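Local coordinates for protein hydrazine synthase alpha subunit (Candidatus Kuenenia stuttgartiensis, PDB 5C2V) that catalyses the second half-reaction of the hydrazine synthase complex, condensing hydroxylamine with ammonia to hydrazine, and carries two c-type hemes, at residues Q220-L225 with C260-D265; P269-G274 with S563-A568; R296-V301 with V316-P321. All blocks are in the same frame, centred on the assembly; numbering follows the deposited sequence.

Interaction 1. Residues Q220-L225 with C260-D265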
loop_
_atom_site.group_PDB
_atom_site.type_symbol
_atom_site.label_atom_id
_atom_site.label_comp_id
_atom_site.label_asym_id
_atom_site.label_seq_id
_atom_site.Cartn_x
_atom_site.Cartn_y
_atom_site.Cartn_z
ATOM N N GLN D 220 -14.481 33.774 -1.204
ATOM C CA GLN D 220 -14.061 32.373 -1.163
ATOM C C GLN D 220 -12.678 32.184 -1.779
ATOM O O GLN D 220 -12.503 32.336 -2.988
ATOM C CB GLN D 220 -15.082 31.494 -1.887
ATOM C CG GLN D 220 -14.768 30.009 -1.844
ATOM C CD GLN D 220 -15.793 29.177 -2.586
ATOM O OE1 GLN D 220 -16.823 29.688 -3.028
ATOM N NE2 GLN D 220 -15.515 27.887 -2.730
ATOM N N ILE D 221 -11.699 31.856 -0.942
ATOM C CA ILE D 221 -10.318 31.728 -1.398
ATOM C C ILE D 221 -9.887 30.313 -1.812
ATOM O O ILE D 221 -8.839 30.149 -2.435
ATOM C CB ILE D 221 -9.346 32.220 -0.311
ATOM C CG1 ILE D 221 -9.447 31.328 0.931
ATOM C CG2 ILE D 221 -9.641 33.669 0.041
ATOM C CD1 ILE D 221 -8.556 31.766 2.070
ATOM N N THR D 222 -10.687 29.302 -1.482
ATOM C CA THR D 222 -10.342 27.915 -1.817
ATOM C C THR D 222 -11.519 27.198 -2.468
ATOM O O THR D 222 -12.625 27.209 -1.944
ATOM C CB THR D 222 -9.890 27.111 -0.580
ATOM O OG1 THR D 222 -10.966 27.029 0.364
ATOM C CG2 THR D 222 -8.679 27.759 0.077
ATOM N N TYR D 223 -11.280 26.636 -3.646
ATOM C CA TYR D 223 -12.332 26.013 -4.447
ATOM C C TYR D 223 -12.408 24.475 -4.456
ATOM O O TYR D 223 -13.158 23.904 -5.250
ATOM C CB TYR D 223 -12.244 26.582 -5.859
ATOM C CG TYR D 223 -12.610 28.045 -5.801
ATOM C CD1 TYR D 223 -11.634 29.025 -5.659
ATOM C CD2 TYR D 223 -13.940 28.442 -5.792
ATOM C CE1 TYR D 223 -11.973 30.360 -5.564
ATOM C CE2 TYR D 223 -14.288 29.772 -5.700
ATOM C CZ TYR D 223 -13.303 30.728 -5.585
ATOM O OH TYR D 223 -13.651 32.055 -5.492
ATOM N N ASN D 224 -11.627 23.815 -3.600
ATOM C CA ASN D 224 -11.596 22.347 -3.522
ATOM C C ASN D 224 -12.986 21.704 -3.441
ATOM O O ASN D 224 -13.855 22.167 -2.703
ATOM C CB ASN D 224 -10.771 21.910 -2.304
ATOM C CG ASN D 224 -10.463 20.416 -2.298
ATOM O OD1 ASN D 224 -10.964 19.655 -3.124
ATOM N ND2 ASN D 224 -9.641 19.992 -1.343
ATOM N N LEU D 225 -13.178 20.634 -4.211
ATOM C CA LEU D 225 -14.457 19.924 -4.259
ATOM C C LEU D 225 -14.697 19.083 -3.009
ATOM O O LEU D 225 -15.818 18.638 -2.757
ATOM C CB LEU D 225 -14.534 19.039 -5.504
ATOM C CG LEU D 225 -14.958 19.748 -6.792
ATOM C CD1 LEU D 225 -15.017 18.776 -7.959
ATOM C CD2 LEU D 225 -16.301 20.429 -6.597
ATOM N N CYS D 260 -1.382 21.391 4.445
ATOM C CA CYS D 260 -0.857 22.289 3.423
ATOM C C CYS D 260 -0.993 23.757 3.822
ATOM O O CYS D 260 -1.538 24.078 4.881
ATOM C CB CYS D 260 -1.568 22.042 2.091
ATOM S SG CYS D 260 -3.357 22.294 2.143
ATOM N N VAL D 261 -0.495 24.645 2.966
ATOM C CA VAL D 261 -0.601 26.081 3.201
ATOM C C VAL D 261 -1.100 26.812 1.960
ATOM O O VAL D 261 -0.982 26.312 0.841
ATOM C CB VAL D 261 0.746 26.706 3.628
ATOM C CG1 VAL D 261 1.262 26.063 4.903
ATOM C CG2 VAL D 261 1.770 26.582 2.517
ATOM N N ASP D 262 -1.669 27.995 2.171
ATOM C CA ASP D 262 -2.108 28.845 1.070
ATOM C C ASP D 262 -2.093 30.305 1.504
ATOM O O ASP D 262 -2.224 30.604 2.690
ATOM C CB ASP D 262 -3.511 28.443 0.602
ATOM C CG ASP D 262 -3.872 29.037 -0.750
ATOM O OD1 ASP D 262 -3.142 29.927 -1.234
ATOM O OD2 ASP D 262 -4.896 28.615 -1.328
ATOM N N ASN D 263 -1.931 31.211 0.547
ATOM C CA ASN D 263 -2.026 32.635 0.839
ATOM C C ASN D 263 -3.451 32.980 1.250
ATOM O O ASN D 263 -4.396 32.296 0.859
ATOM C CB ASN D 263 -1.591 33.470 -0.365
ATOM C CG ASN D 263 -0.099 33.391 -0.621
ATOM O OD1 ASN D 263 0.339 33.163 -1.749
ATOM N ND2 ASN D 263 0.693 33.580 0.429
ATOM N N TRP D 264 -3.606 34.040 2.038
ATOM C CA TRP D 264 -4.906 34.365 2.618
ATOM C C TRP D 264 -5.936 34.770 1.562
ATOM O O TRP D 264 -7.132 34.824 1.848
ATOM C CB TRP D 264 -4.757 35.470 3.670
ATOM C CG TRP D 264 -4.318 36.795 3.131
ATOM C CD1 TRP D 264 -3.072 37.130 2.690
ATOM C CD2 TRP D 264 -5.119 37.977 3.008
ATOM N NE1 TRP D 264 -3.050 38.442 2.285
ATOM C CE2 TRP D 264 -4.294 38.984 2.470
ATOM C CE3 TRP D 264 -6.454 38.277 3.293
ATOM C CZ2 TRP D 264 -4.761 40.272 2.212
ATOM C CZ3 TRP D 264 -6.916 39.556 3.035
ATOM C CH2 TRP D 264 -6.072 40.536 2.500
ATOM N N ASP D 265 -5.472 35.063 0.350
ATOM C CA ASP D 265 -6.377 35.281 -0.774
ATOM C C ASP D 265 -6.525 34.020 -1.628
ATOM O O ASP D 265 -7.303 33.997 -2.581
ATOM C CB ASP D 265 -5.893 36.447 -1.638
ATOM C CG ASP D 265 -4.493 36.233 -2.175
ATOM O OD1 ASP D 265 -3.696 35.553 -1.498
ATOM O OD2 ASP D 265 -4.189 36.746 -3.272
#
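I221 meets the turn W264-D265 with its branched side chain, and what it touches there is backbone: the CB atoms of W264 and D265 are directed away from I221, which therefore meets their carbonyl oxygens. CG2 of I221 packs on the carbonyl oxygen W264 O at 3.3 Å, and CD1 comes to the same oxygen at 3.4 Å, so the two ends of the side chain share it. CB of I221 sits 3.5 Å from D265 O. The first torsion (chi1 64°) sets CG1 between the backbone N and the carbonyl carbon and leaves CG2 beside the backbone N, where it meets W264 O.

Next to this, T222 and D262 slide past each other in opposite directions. The methyl CG2 of T222 comes within 4.1 Å of OD2 of D262, a loose contact; the polar ends are engaged elsewhere, T222 OG1 with the backbone N of L187 and D262 OD2 with the hydroxyl of Y547. D265 O is also hydrogen-bonded to R549, which satisfies one of the carbonyls lying against I221.

The contact lies in the N-terminal domain, which includes a six-bladed beta-propeller. Residues 220-225 leave strand 216-220 of one sheet and lead to strand 228-233, first of the next, while 260-265 end strand 256-262 of that second sheet; I221 also packs on L187 of strand 186-191, so the loop that joins the two sheets is held between them.

Interaction 2. Residues P269-G274 with S563-A568. With HEC (heme c), chain B.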
loop_
_atom_site.group_PDB
_atom_site.type_symbol
_atom_site.label_atom_id
_atom_site.label_comp_id
_atom_site.label_asym_id
_atom_site.label_seq_id
_atom_site.Cartn_x
_atom_site.Cartn_y
_atom_site.Cartn_z
ATOM N N PRO D 269 -1.738 27.950 -3.231
ATOM C CA PRO D 269 -1.799 26.740 -2.401
ATOM C C PRO D 269 -0.685 25.745 -2.730
ATOM O O PRO D 269 -0.427 25.473 -3.901
ATOM C CB PRO D 269 -3.172 26.149 -2.740
ATOM C CG PRO D 269 -3.495 26.688 -4.090
ATOM C CD PRO D 269 -2.894 28.058 -4.140
ATOM N N ARG D 270 -0.036 25.209 -1.700
ATOM C CA ARG D 270 1.016 24.217 -1.887
ATOM C C ARG D 270 1.002 23.203 -0.744
ATOM O O ARG D 270 0.670 23.549 0.390
ATOM C CB ARG D 270 2.386 24.896 -1.987
ATOM C CG ARG D 270 2.796 25.648 -0.734
ATOM C CD ARG D 270 4.085 26.427 -0.933
ATOM N NE ARG D 270 4.579 26.984 0.324
ATOM C CZ ARG D 270 5.471 26.386 1.107
ATOM N NH1 ARG D 270 5.976 25.209 0.763
ATOM N NH2 ARG D 270 5.863 26.967 2.234
ATOM N N PRO D 271 1.364 21.945 -1.039
ATOM C CA PRO D 271 1.353 20.885 -0.024
ATOM C C PRO D 271 2.495 21.012 0.978
ATOM O O PRO D 271 3.566 21.511 0.631
ATOM C CB PRO D 271 1.511 19.612 -0.854
ATOM C CG PRO D 271 2.284 20.055 -2.044
ATOM C CD PRO D 271 1.769 21.431 -2.359
ATOM N N ILE D 272 2.263 20.558 2.204
ATOM C CA ILE D 272 3.309 20.529 3.218
ATOM C C ILE D 272 3.663 19.084 3.553
ATOM O O ILE D 272 4.798 18.659 3.339
ATOM C CB ILE D 272 2.897 21.283 4.496
ATOM C CG1 ILE D 272 2.748 22.776 4.203
ATOM C CG2 ILE D 272 3.921 21.068 5.599
ATOM C CD1 ILE D 272 4.029 23.442 3.743
ATOM N N TYR D 273 2.706 18.329 4.087
ATOM C CA TYR D 273 2.964 16.920 4.379
ATOM C C TYR D 273 1.718 16.038 4.293
ATOM O O TYR D 273 0.622 16.456 4.665
ATOM C CB TYR D 273 3.595 16.781 5.767
ATOM C CG TYR D 273 4.188 15.417 6.039
ATOM C CD1 TYR D 273 5.409 15.047 5.487
ATOM C CD2 TYR D 273 3.532 14.499 6.850
ATOM C CE1 TYR D 273 5.958 13.802 5.733
ATOM C CE2 TYR D 273 4.074 13.251 7.101
ATOM C CZ TYR D 273 5.286 12.909 6.540
ATOM O OH TYR D 273 5.829 11.669 6.788
ATOM N N GLY D 274 1.900 14.813 3.804
ATOM C CA GLY D 274 0.857 13.802 3.866
ATOM C C GLY D 274 0.105 13.446 2.594
ATOM O O GLY D 274 -0.721 12.534 2.611
ATOM N N SER D 563 8.713 20.955 -7.452
ATOM C CA SER D 563 8.943 22.390 -7.324
ATOM C C SER D 563 7.974 23.002 -6.322
ATOM O O SER D 563 8.305 23.975 -5.650
ATOM C CB SER D 563 8.807 23.094 -8.673
ATOM O OG SER D 563 7.448 23.218 -9.054
ATOM N N TYR D 564 6.769 22.448 -6.239
ATOM C CA TYR D 564 5.824 22.887 -5.222
ATOM C C TYR D 564 5.809 21.996 -3.977
ATOM O O TYR D 564 4.986 22.207 -3.086
ATOM C CB TYR D 564 4.404 23.010 -5.794
ATOM C CG TYR D 564 3.951 21.940 -6.769
ATOM C CD1 TYR D 564 3.405 20.742 -6.322
ATOM C CD2 TYR D 564 4.014 22.157 -8.140
ATOM C CE1 TYR D 564 2.968 19.775 -7.217
ATOM C CE2 TYR D 564 3.580 21.198 -9.040
ATOM C CZ TYR D 564 3.055 20.010 -8.575
ATOM O OH TYR D 564 2.615 19.059 -9.475
ATOM N N ARG D 565 6.695 21.004 -3.902
ATOM C CA ARG D 565 6.715 20.165 -2.706
ATOM C C ARG D 565 8.037 20.180 -1.924
ATOM O O ARG D 565 8.163 20.910 -0.942
ATOM C CB ARG D 565 6.366 18.721 -3.099
ATOM C CG ARG D 565 6.457 17.695 -1.974
ATOM C CD ARG D 565 5.506 18.009 -0.837
ATOM N NE ARG D 565 5.722 17.121 0.301
ATOM C CZ ARG D 565 6.579 17.366 1.287
ATOM N NH1 ARG D 565 7.297 18.480 1.282
ATOM N NH2 ARG D 565 6.711 16.501 2.284
ATOM N N GLY D 566 9.018 19.390 -2.354
ATOM C CA GLY D 566 10.273 19.297 -1.624
ATOM C C GLY D 566 11.524 19.786 -2.324
ATOM O O GLY D 566 12.621 19.689 -1.773
ATOM N N ARG D 567 11.372 20.330 -3.524
ATOM C CA ARG D 567 12.535 20.634 -4.347
ATOM C C ARG D 567 12.552 22.083 -4.807
ATOM O O ARG D 567 11.506 22.712 -4.969
ATOM C CB ARG D 567 12.591 19.699 -5.560
ATOM C CG ARG D 567 13.000 18.272 -5.221
ATOM C CD ARG D 567 13.168 17.415 -6.468
ATOM N NE ARG D 567 14.160 17.956 -7.394
ATOM C CZ ARG D 567 15.476 17.828 -7.244
ATOM N NH1 ARG D 567 15.969 17.180 -6.197
ATOM N NH2 ARG D 567 16.301 18.352 -8.141
ATOM N N ALA D 568 13.755 22.608 -5.011
ATOM C CA ALA D 568 13.916 23.963 -5.506
ATOM C C ALA D 568 13.586 24.024 -6.990
ATOM O O ALA D 568 13.780 23.050 -7.718
ATOM C CB ALA D 568 15.330 24.461 -5.251
HETATM FE FE HEC B . 0.637 18.988 -10.128
HETATM C CHA HEC B . -0.288 16.941 -7.506
HETATM C CHB HEC B . -0.042 21.738 -8.196
HETATM C CHC HEC B . 1.168 21.046 -12.850
HETATM C CHD HEC B . 1.103 16.250 -12.138
HETATM N NA HEC B . -0.033 19.282 -8.212
HETATM C C1A HEC B . -0.364 18.299 -7.301
HETATM C C2A HEC B . -0.807 18.943 -6.084
HETATM C C3A HEC B . -0.743 20.265 -6.269
HETATM C C4A HEC B . -0.254 20.507 -7.613
HETATM C CMA HEC B . -1.121 21.350 -5.238
HETATM C CAA HEC B . -1.274 18.213 -4.806
HETATM C CBA HEC B . -0.138 18.158 -3.789
HETATM C CGA HEC B . 0.975 17.264 -4.274
HETATM O O1A HEC B . 2.155 17.697 -4.234
HETATM O O2A HEC B . 0.686 16.119 -4.705
HETATM N NB HEC B . 0.444 21.028 -10.503
HETATM C C1B HEC B . 0.419 21.956 -9.477
HETATM C C2B HEC B . 0.972 23.195 -9.986
HETATM C C3B HEC B . 1.301 23.014 -11.266
HETATM C C4B HEC B . 0.979 21.644 -11.621
HETATM C CMB HEC B . 1.140 24.505 -9.188
HETATM C CAB HEC B . 1.929 24.086 -12.187
HETATM C CBB HEC B . 0.936 24.457 -13.311
HETATM N NC HEC B . 1.112 18.704 -12.118
HETATM C C1C HEC B . 1.180 19.689 -13.086
HETATM C C2C HEC B . 1.376 19.044 -14.368
HETATM C C3C HEC B . 1.248 17.727 -14.184
HETATM C C4C HEC B . 1.150 17.481 -12.757
HETATM C CMC HEC B . 1.367 19.759 -15.737
HETATM C CAC HEC B . 1.328 16.655 -15.294
HETATM C CBC HEC B . -0.043 15.956 -15.431
HETATM N ND HEC B . 0.429 16.919 -9.866
HETATM C C1D HEC B . 0.710 15.978 -10.851
HETATM C C2D HEC B . 0.521 14.652 -10.310
HETATM C C3D HEC B . 0.090 14.871 -8.855
HETATM C C4D HEC B . 0.056 16.303 -8.676
HETATM C CMD HEC B . 0.723 13.310 -11.047
HETATM C CAD HEC B . -0.253 13.800 -7.799
HETATM C CBD HEC B . -1.514 13.067 -8.238
HETATM C CGD HEC B . -1.848 11.995 -7.239
HETATM O O1D HEC B . -2.741 11.165 -7.544
HETATM O O2D HEC B . -1.219 11.964 -6.148
HETATM O O HOH W 1 6.061 20.940 0.741
#
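P271 and Y564 meet beside the heme, where CD of P271 touches the carbonyl oxygen Y564 O at 3.4 Å and CG of the same ring reaches the propionate oxygen O1A of heme c at 3.2 Å. The first torsion of Y564 (chi1 40°) places CG between its backbone N and carbonyl carbon; from there one face of its ring lies over the part of the porphyrin round the meso carbon CHB, which is 3.5 Å above the ring plane and offset toward the rim. Its OH binds the heme iron at 2.1 Å.

R565 turns to the strand instead. Its CG is anti to the backbone N, but the chain bends at chi2 (61°), placing CD against CG of P271 at 4.0 Å. Farther out, I272 O stands 2.9 Å above the centre of one guanidinium face of R565, a face-on approach that is not a hydrogen bond; the group spends NH2 on P321 O and a salt bridge to E279. CD1 of Y273 lies 3.8 Å from R565 NH2, ring and guanidinium planes 76° apart. A water bridges the segments, donating to P271 O and R565 O and accepting a weak bond from R565 NH1. I272 and Y273 form a classic beta bulge opposite I259.

The heme is held covalently by C556 and C559. P271 packs on its propionate, while Y564 alone of the two segments reaches the iron, a tyrosine oxygen serving as axial ligand of the pentacoordinated heme. The positive charge of R565 is probably eased by E279 and the carbonyl oxygens round it.

Interaction 3. Residues R296-V301 with V316-P321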
loop_
_atom_site.group_PDB
_atom_site.type_symbol
_atom_site.label_atom_id
_atom_site.label_comp_id
_atom_site.label_asym_id
_atom_site.label_seq_id
_atom_site.Cartn_x
_atom_site.Cartn_y
_atom_site.Cartn_z
ATOM N N ARG D 296 9.910 24.877 16.329
ATOM C CA ARG D 296 9.192 25.046 15.064
ATOM C C ARG D 296 8.698 23.720 14.495
ATOM O O ARG D 296 9.127 23.295 13.422
ATOM C CB ARG D 296 10.078 25.756 14.038
ATOM C CG ARG D 296 10.020 27.270 14.109
ATOM C CD ARG D 296 11.115 27.897 13.265
ATOM N NE ARG D 296 10.755 29.236 12.808
ATOM C CZ ARG D 296 10.381 29.522 11.565
ATOM N NH1 ARG D 296 10.324 28.561 10.653
ATOM N NH2 ARG D 296 10.068 30.766 11.232
ATOM N N LYS D 297 7.786 23.078 15.215
ATOM C CA LYS D 297 7.225 21.810 14.771
ATOM C C LYS D 297 5.740 21.945 14.472
ATOM O O LYS D 297 4.991 22.524 15.258
ATOM C CB LYS D 297 7.437 20.723 15.826
ATOM C CG LYS D 297 8.889 20.360 16.080
ATOM C CD LYS D 297 8.998 19.273 17.139
ATOM C CE LYS D 297 10.444 18.875 17.378
ATOM N NZ LYS D 297 10.561 17.832 18.434
ATOM N N ILE D 298 5.315 21.407 13.336
ATOM C CA ILE D 298 3.896 21.302 13.055
ATOM C C ILE D 298 3.370 20.119 13.845
ATOM O O ILE D 298 3.782 18.979 13.620
ATOM C CB ILE D 298 3.604 21.099 11.555
ATOM C CG1 ILE D 298 4.227 22.221 10.723
ATOM C CG2 ILE D 298 2.103 21.015 11.311
ATOM C CD1 ILE D 298 4.047 22.040 9.230
ATOM N N VAL D 299 2.459 20.401 14.768
ATOM C CA VAL D 299 1.876 19.378 15.622
ATOM C C VAL D 299 0.407 19.234 15.276
ATOM O O VAL D 299 -0.344 20.208 15.305
ATOM C CB VAL D 299 2.031 19.719 17.116
ATOM C CG1 VAL D 299 1.269 18.717 17.973
ATOM C CG2 VAL D 299 3.499 19.755 17.505
ATOM N N TYR D 300 -0.003 18.018 14.938
ATOM C CA TYR D 300 -1.356 17.801 14.459
ATOM C C TYR D 300 -1.976 16.527 15.009
ATOM O O TYR D 300 -1.280 15.625 15.483
ATOM C CB TYR D 300 -1.374 17.772 12.928
ATOM C CG TYR D 300 -0.543 16.667 12.306
ATOM C CD1 TYR D 300 0.839 16.779 12.209
ATOM C CD2 TYR D 300 -1.144 15.525 11.795
ATOM C CE1 TYR D 300 1.599 15.777 11.633
ATOM C CE2 TYR D 300 -0.392 14.518 11.217
ATOM C CZ TYR D 300 0.978 14.650 11.138
ATOM O OH TYR D 300 1.731 13.651 10.566
ATOM N N VAL D 301 -3.300 16.474 14.937
ATOM C CA VAL D 301 -4.047 15.299 15.344
ATOM C C VAL D 301 -4.092 14.307 14.195
ATOM O O VAL D 301 -4.615 14.606 13.113
ATOM C CB VAL D 301 -5.485 15.653 15.771
ATOM C CG1 VAL D 301 -6.324 14.392 15.915
ATOM C CG2 VAL D 301 -5.472 16.449 17.065
ATOM N N VAL D 316 5.723 17.073 12.506
ATOM C CA VAL D 316 6.764 17.195 11.486
ATOM C C VAL D 316 7.281 18.630 11.458
ATOM O O VAL D 316 6.493 19.571 11.476
ATOM C CB VAL D 316 6.261 16.799 10.076
ATOM C CG1 VAL D 316 6.119 15.290 9.957
ATOM C CG2 VAL D 316 4.944 17.492 9.751
ATOM N N SER D 317 8.600 18.794 11.420
ATOM C CA SER D 317 9.210 20.122 11.466
ATOM C C SER D 317 8.693 21.021 10.345
ATOM O O SER D 317 8.619 20.605 9.191
ATOM C CB SER D 317 10.733 20.021 11.386
ATOM O OG SER D 317 11.161 19.814 10.051
ATOM N N TRP D 318 8.329 22.250 10.698
ATOM C CA TRP D 318 7.813 23.202 9.722
ATOM C C TRP D 318 8.880 23.599 8.709
ATOM O O TRP D 318 8.590 23.774 7.525
ATOM C CB TRP D 318 7.271 24.451 10.420
ATOM C CG TRP D 318 7.231 25.648 9.520
ATOM C CD1 TRP D 318 8.121 26.680 9.493
ATOM C CD2 TRP D 318 6.262 25.925 8.501
ATOM N NE1 TRP D 318 7.763 27.588 8.527
ATOM C CE2 TRP D 318 6.625 27.147 7.904
ATOM C CE3 TRP D 318 5.122 25.261 8.041
ATOM C CZ2 TRP D 318 5.889 27.719 6.869
ATOM C CZ3 TRP D 318 4.392 25.831 7.014
ATOM C CH2 TRP D 318 4.778 27.048 6.439
ATOM N N ASP D 319 10.113 23.738 9.183
ATOM C CA ASP D 319 11.223 24.148 8.331
ATOM C C ASP D 319 11.517 23.105 7.257
ATOM O O ASP D 319 11.720 23.444 6.091
ATOM C CB ASP D 319 12.475 24.407 9.173
ATOM C CG ASP D 319 12.292 25.551 10.151
ATOM O OD1 ASP D 319 11.482 26.457 9.863
ATOM O OD2 ASP D 319 12.961 25.546 11.206
ATOM N N ALA D 320 11.536 21.838 7.655
ATOM C CA ALA D 320 11.768 20.746 6.715
ATOM C C ALA D 320 10.747 19.629 6.913
ATOM O O ALA D 320 11.040 18.621 7.556
ATOM C CB ALA D 320 13.181 20.207 6.866
ATOM N N PRO D 321 9.540 19.805 6.353
ATOM C CA PRO D 321 8.462 18.822 6.500
ATOM C C PRO D 321 8.673 17.577 5.645
ATOM O O PRO D 321 8.100 17.458 4.561
ATOM C CB PRO D 321 7.224 19.595 6.040
ATOM C CG PRO D 321 7.749 20.599 5.084
ATOM C CD PRO D 321 9.109 20.990 5.591
#
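R296, I298 and V316 lose most surface in this antiparallel beta hairpin, which pairs strand 297-303 with strand 312-317 in the middle of a four-stranded propeller blade. I298 and V316 are a hydrogen-bonded pair: I298 N bonds to V316 O, and V316 N to I298 O, each at 2.9 Å. Both side chains stand on the same face of the sheet, with CB of I298 4.2 Å from CG2 of V316. That methyl also meets CE1 of Y300 obliquely. K297 and S317 form the non-hydrogen-bonded pair beside them, and K297 sends its amino group to E327.

In I298, chi1 puts CG1 beside the backbone N, and with chi2 extended CD1 reaches the edge of the W318 indole, 3.6 Å from CE3 and near the ring plane. I272 of strand 270-273 packs against both I298 and W318, so the face carrying them is buried against the neighbouring blade.

R296 works just before its strand begins. Its carbonyl oxygen takes the N-H of W318 in a fairly straight bond (163°), prolonging the pairing into the loop. Its extended side chain runs over to D319, crossing it at about a right angle, with guanidinium and carboxylate planes 26° apart. NH1 makes a salt bridge to D319 OD1, modelled at 2.5 Å, a doubtful length; the hydrogen bond within it is weak. The same NH1 also lies at the indole edge, by CD1 of W318, and the guanidinium plane is turned 52° from the indole. N250 of the beta subunit bonds to W318 O, so this end of the hairpin faces the subunit interface. Within the loop, the backbone N of A320 donates to OG of S317 at 3.2 Å, an ST motif.

Overall arrangement
From the N terminus, interaction 1 closes first: 220-225 leads into the sheet that begins with strand 228-233 and is met again by 260-265, after three of its four strands. Interaction 2 opens directly afterwards on the fourth, 270-273, and closes only at 563-568, near the heme of the middle domain; its loop encloses the later propeller sheets, from strand 285-291 on. Interaction 3, a hairpin in the next sheet, is nested inside that loop. Strands 256-262 and 270-273 are neighbours, and V261 packs on W318. Interaction 1 thus joins two sheets, interaction 2 joins a sheet to the heme site, and interaction 3 lies within one sheet and touches the other two contacts.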